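Local structure of titin (3LCY) at residues 57-60 and 61-64; 68-71 and 72-76. The protein forms part of the giant titin filament of muscle, this fragment being two tandem immunoglobulin domains from its A-band region. One frame throughout, in Å; residues are numbered along the deposited sequence.

Contact 1 (57-60 and 61-64)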
loop_
_atom_site.group_PDB
_atom_site.type_symbol
_atom_site.label_atom_id
_atom_site.label_comp_id
_atom_site.label_asym_id
_atom_site.label_seq_id
_atom_site.Cartn_x
_atom_site.Cartn_y
_atom_site.Cartn_z
ATOM N N SER A 57 0.274 -12.046 -20.666
ATOM C CA SER A 57 0.570 -13.261 -21.397
ATOM C C SER A 57 -0.571 -14.265 -21.413
ATOM O O SER A 57 -1.197 -14.511 -20.403
ATOM C CB SER A 57 1.804 -13.923 -20.810
ATOM O OG SER A 57 1.807 -15.306 -21.044
ATOM N N SER A 58 -0.855 -14.822 -22.580
ATOM C CA SER A 58 -1.849 -15.869 -22.686
ATOM C C SER A 58 -1.536 -16.859 -23.799
ATOM O O SER A 58 -1.162 -16.475 -24.884
ATOM C CB SER A 58 -3.225 -15.269 -22.899
ATOM O OG SER A 58 -4.211 -16.214 -22.617
ATOM N N ASP A 59 -1.718 -18.138 -23.533
ATOM C CA ASP A 59 -1.534 -19.142 -24.551
ATOM C C ASP A 59 -2.889 -19.713 -24.919
ATOM O O ASP A 59 -2.992 -20.670 -25.659
ATOM C CB ASP A 59 -0.574 -20.231 -24.084
ATOM C CG ASP A 59 -1.101 -21.007 -22.926
ATOM O OD1 ASP A 59 -2.240 -20.783 -22.535
ATOM O OD2 ASP A 59 -0.375 -21.851 -22.406
ATOM N N GLY A 60 -3.925 -19.099 -24.377
ATOM C CA GLY A 60 -5.296 -19.530 -24.553
ATOM C C GLY A 60 -5.811 -20.393 -23.418
ATOM O O GLY A 60 -6.988 -20.640 -23.323
ATOM N N ARG A 61 -4.914 -20.864 -22.568
ATOM C CA ARG A 61 -5.282 -21.643 -21.396
ATOM C C ARG A 61 -4.786 -20.996 -20.102
ATOM O O ARG A 61 -5.531 -20.836 -19.152
ATOM C CB ARG A 61 -4.760 -23.072 -21.505
ATOM C CG ARG A 61 -5.245 -23.794 -22.731
ATOM C CD ARG A 61 -4.639 -25.174 -22.848
ATOM N NE ARG A 61 -5.438 -26.199 -22.188
ATOM C CZ ARG A 61 -5.102 -26.784 -21.046
ATOM N NH1 ARG A 61 -3.981 -26.444 -20.430
ATOM N NH2 ARG A 61 -5.886 -27.709 -20.518
ATOM N N THR A 62 -3.516 -20.621 -20.087
ATOM C CA THR A 62 -2.922 -20.016 -18.915
ATOM C C THR A 62 -2.761 -18.540 -19.140
ATOM O O THR A 62 -2.136 -18.122 -20.094
ATOM C CB THR A 62 -1.555 -20.608 -18.609
ATOM O OG1 THR A 62 -1.672 -22.019 -18.491
ATOM C CG2 THR A 62 -1.033 -20.052 -17.313
ATOM N N HIS A 63 -3.330 -17.751 -18.247
ATOM C CA HIS A 63 -3.263 -16.314 -18.394
ATOM C C HIS A 63 -2.541 -15.656 -17.237
ATOM O O HIS A 63 -2.940 -15.767 -16.095
ATOM C CB HIS A 63 -4.670 -15.779 -18.572
ATOM C CG HIS A 63 -5.544 -16.706 -19.344
ATOM N ND1 HIS A 63 -5.300 -17.027 -20.658
ATOM C CD2 HIS A 63 -6.631 -17.421 -18.981
ATOM C CE1 HIS A 63 -6.207 -17.884 -21.076
ATOM N NE2 HIS A 63 -7.029 -18.136 -20.080
ATOM N N THR A 64 -1.478 -14.948 -17.571
ATOM C CA THR A 64 -0.637 -14.313 -16.591
ATOM C C THR A 64 -0.503 -12.825 -16.800
ATOM O O THR A 64 -0.272 -12.364 -17.892
ATOM C CB THR A 64 0.782 -14.926 -16.585
ATOM O OG1 THR A 64 0.695 -16.341 -16.473
ATOM C CG2 THR A 64 1.579 -14.411 -15.422
#
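Asp59 is folded back over its own turn by its first torsion (chi1 64°), with CG between the backbone N and the carbonyl carbon. OD1 is thereby presented to the amides of Arg61 and Thr62. Arg61 N meets Asp59 OD1 at 2.7 Å, nearly in line with the C-O bond. Thr62 N reaches Asp59 OD1 at 2.8 Å on the syn side, from the opposite face of the carboxylate. One oxygen thus grips two consecutive NH groups, and the first of these bonds closes an Asx turn. This turn connects the two strands of the beta hairpin, 54-58 and 62-68, the D and E strands of an I-set immunoglobulin domain. Gly60 takes a positive phi there. Below the turn, Ser57 and Thr64 form an antiparallel hydrogen-bonded pair, with Ser57 N to Thr64 O 2.8 Å and Thr64 N to Ser57 O 2.9 Å. Ser58 and His63 are the next, non-hydrogen-bonded pair. Ser58 OG comes to the ring edge at His63 ND1; the modelled 2.4 Å is very short, and that exact length is doubtful. Arg61 O lies 3.2 Å above the plane of the His63 ring, offset toward its rim. His63 NE2 is hydrogen-bonded to Ile31 O on strand 24-34, which helps to fix the rotation of the ring.

Contact 2 (68-71 and 72-76)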
loop_
_atom_site.group_PDB
_atom_site.type_symbol
_atom_site.label_atom_id
_atom_site.label_comp_id
_atom_site.label_asym_id
_atom_site.label_seq_id
_atom_site.Cartn_x
_atom_site.Cartn_y
_atom_site.Cartn_z
ATOM N N MET A 68 5.075 -4.692 -12.815
ATOM C CA MET A 68 6.392 -4.263 -12.410
ATOM C C MET A 68 6.058 -3.254 -11.345
ATOM O O MET A 68 5.702 -2.121 -11.635
ATOM C CB MET A 68 7.131 -3.611 -13.569
ATOM C CG MET A 68 7.162 -4.442 -14.829
ATOM S SD MET A 68 7.773 -6.108 -14.589
ATOM C CE MET A 68 9.445 -5.792 -14.066
ATOM N N THR A 69 6.171 -3.678 -10.100
ATOM C CA THR A 69 5.846 -2.843 -9.012
ATOM C C THR A 69 6.781 -1.697 -8.813
ATOM O O THR A 69 7.931 -1.836 -8.904
ATOM C CB THR A 69 5.697 -3.666 -7.760
ATOM O OG1 THR A 69 6.963 -4.119 -7.315
ATOM C CG2 THR A 69 4.857 -4.812 -8.033
ATOM N N GLU A 70 6.227 -0.536 -8.558
ATOM C CA GLU A 70 7.013 0.619 -8.319
ATOM C C GLU A 70 6.625 1.307 -7.049
ATOM O O GLU A 70 7.417 1.913 -6.426
ATOM C CB GLU A 70 6.882 1.575 -9.477
ATOM C CG GLU A 70 5.514 1.654 -10.045
ATOM C CD GLU A 70 5.301 2.812 -10.967
ATOM O OE1 GLU A 70 6.224 3.561 -11.191
ATOM O OE2 GLU A 70 4.209 2.989 -11.480
ATOM N N GLU A 71 5.370 1.196 -6.682
ATOM C CA GLU A 71 4.816 1.908 -5.555
ATOM C C GLU A 71 3.876 1.073 -4.754
ATOM O O GLU A 71 3.394 0.108 -5.192
ATOM C CB GLU A 71 4.131 3.190 -6.011
ATOM C CG GLU A 71 2.907 2.963 -6.818
ATOM C CD GLU A 71 2.186 4.194 -7.218
ATOM O OE1 GLU A 71 2.614 5.271 -6.884
ATOM O OE2 GLU A 71 1.183 4.094 -7.894
ATOM N N GLN A 72 3.633 1.485 -3.537
ATOM C CA GLN A 72 2.792 0.775 -2.614
ATOM C C GLN A 72 1.399 0.573 -3.101
ATOM O O GLN A 72 0.777 -0.351 -2.765
ATOM C CB GLN A 72 2.791 1.456 -1.262
ATOM C CG GLN A 72 3.801 0.907 -0.372
ATOM C CD GLN A 72 3.968 1.650 0.893
ATOM O OE1 GLN A 72 4.499 1.144 1.831
ATOM N NE2 GLN A 72 3.523 2.841 0.925
ATOM N N GLU A 73 0.943 1.471 -3.919
ATOM C CA GLU A 73 -0.391 1.443 -4.444
ATOM C C GLU A 73 -0.691 0.299 -5.415
ATOM O O GLU A 73 -1.799 0.084 -5.776
ATOM C CB GLU A 73 -0.685 2.786 -5.055
ATOM C CG GLU A 73 -0.987 3.823 -4.065
ATOM C CD GLU A 73 0.132 4.760 -3.787
ATOM O OE1 GLU A 73 -0.100 5.951 -3.613
ATOM O OE2 GLU A 73 1.246 4.312 -3.693
ATOM N N ASP A 74 0.347 -0.375 -5.872
ATOM C CA ASP A 74 0.281 -1.502 -6.771
ATOM C C ASP A 74 -0.216 -2.717 -6.069
ATOM O O ASP A 74 -0.544 -3.654 -6.692
ATOM C CB ASP A 74 1.636 -1.826 -7.391
ATOM C CG ASP A 74 2.096 -0.813 -8.296
ATOM O OD1 ASP A 74 3.258 -0.663 -8.449
ATOM O OD2 ASP A 74 1.307 -0.147 -8.856
ATOM N N GLU A 75 -0.236 -2.689 -4.762
ATOM C CA GLU A 75 -0.709 -3.782 -4.001
ATOM C C GLU A 75 -2.211 -3.898 -4.140
ATOM O O GLU A 75 -2.838 -3.019 -4.616
ATOM C CB GLU A 75 -0.317 -3.608 -2.553
ATOM C CG GLU A 75 -1.282 -2.786 -1.742
ATOM C CD GLU A 75 -0.669 -2.101 -0.600
ATOM O OE1 GLU A 75 -1.114 -1.042 -0.246
ATOM O OE2 GLU A 75 0.254 -2.617 -0.061
ATOM N N GLY A 76 -2.786 -5.010 -3.756
ATOM C CA GLY A 76 -4.209 -5.096 -3.874
ATOM C C GLY A 76 -4.841 -6.014 -4.847
ATOM O O GLY A 76 -4.239 -6.879 -5.332
#
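The carboxylates of Glu71 and Glu73 are stacked, their planes 27° apart, while the two side chains pass at a slant. Glu71 OE1 is 3.6 Å from Glu73 OE2, and Glu71 OE2 rests on Glu73 CB at a similar range. Two like charges so close probably disfavour one another. The carboxylate of Asp74 is used differently. Its plane is nearly coplanar with that of Glu70, only 18° off, although the side chains cross at about a right angle. Glu70 N points almost straight down the C-O bond of Asp74 OD1 at 3.0 Å. Glu71 N makes a weak second bond to Asp74 OD1 at 3.3 Å. With CG beside the backbone N (chi1 -68°), the Asp74 carboxylate turns back to these two amides. Lys53 forms salt bridges with Asp74 OD2 and Glu70 OE2, and probably offsets the negative charge gathered here.

The backbone closes over the same residues. Asp74 N bonds to Glu71 O at 3.2 Å from above the carbonyl plane, an i to i+3 bond that spans the short 3-10 segment 72-74. Glu75 N then bonds to Gln72 O. The polar end of Gln72 leads away to Gly129 N in the second domain. Asp74 O accepts the hydroxyl of Tyr78, four residues on. That bond defines a tyrosine corner, as found in Greek-key beta sandwiches, and the Asp-x-Gly-x-Tyr-x-Cys sequence typical of immunoglobulin domains begins at Asp74 in the E-F loop and runs into strand F.

Both contacts belong to the first of the two immunoglobulin domains, with centres 22 Å apart. Strand 62-68 runs between them. Contact 1 is the hairpin turn from which this strand starts, and contact 2 begins at its last residue and carries the chain on to strand 76-83. They follow in series along the chain and do not touch beyond this strand. Contact 1 sits far out, about 28 Å from the chain centre. Contact 2 is only about 7 Å from that centre, at the end of the domain that faces its partner. There Glu75 forms a salt bridge with Arg130 of the second domain, so this loop contributes to the junction between the tandem domains.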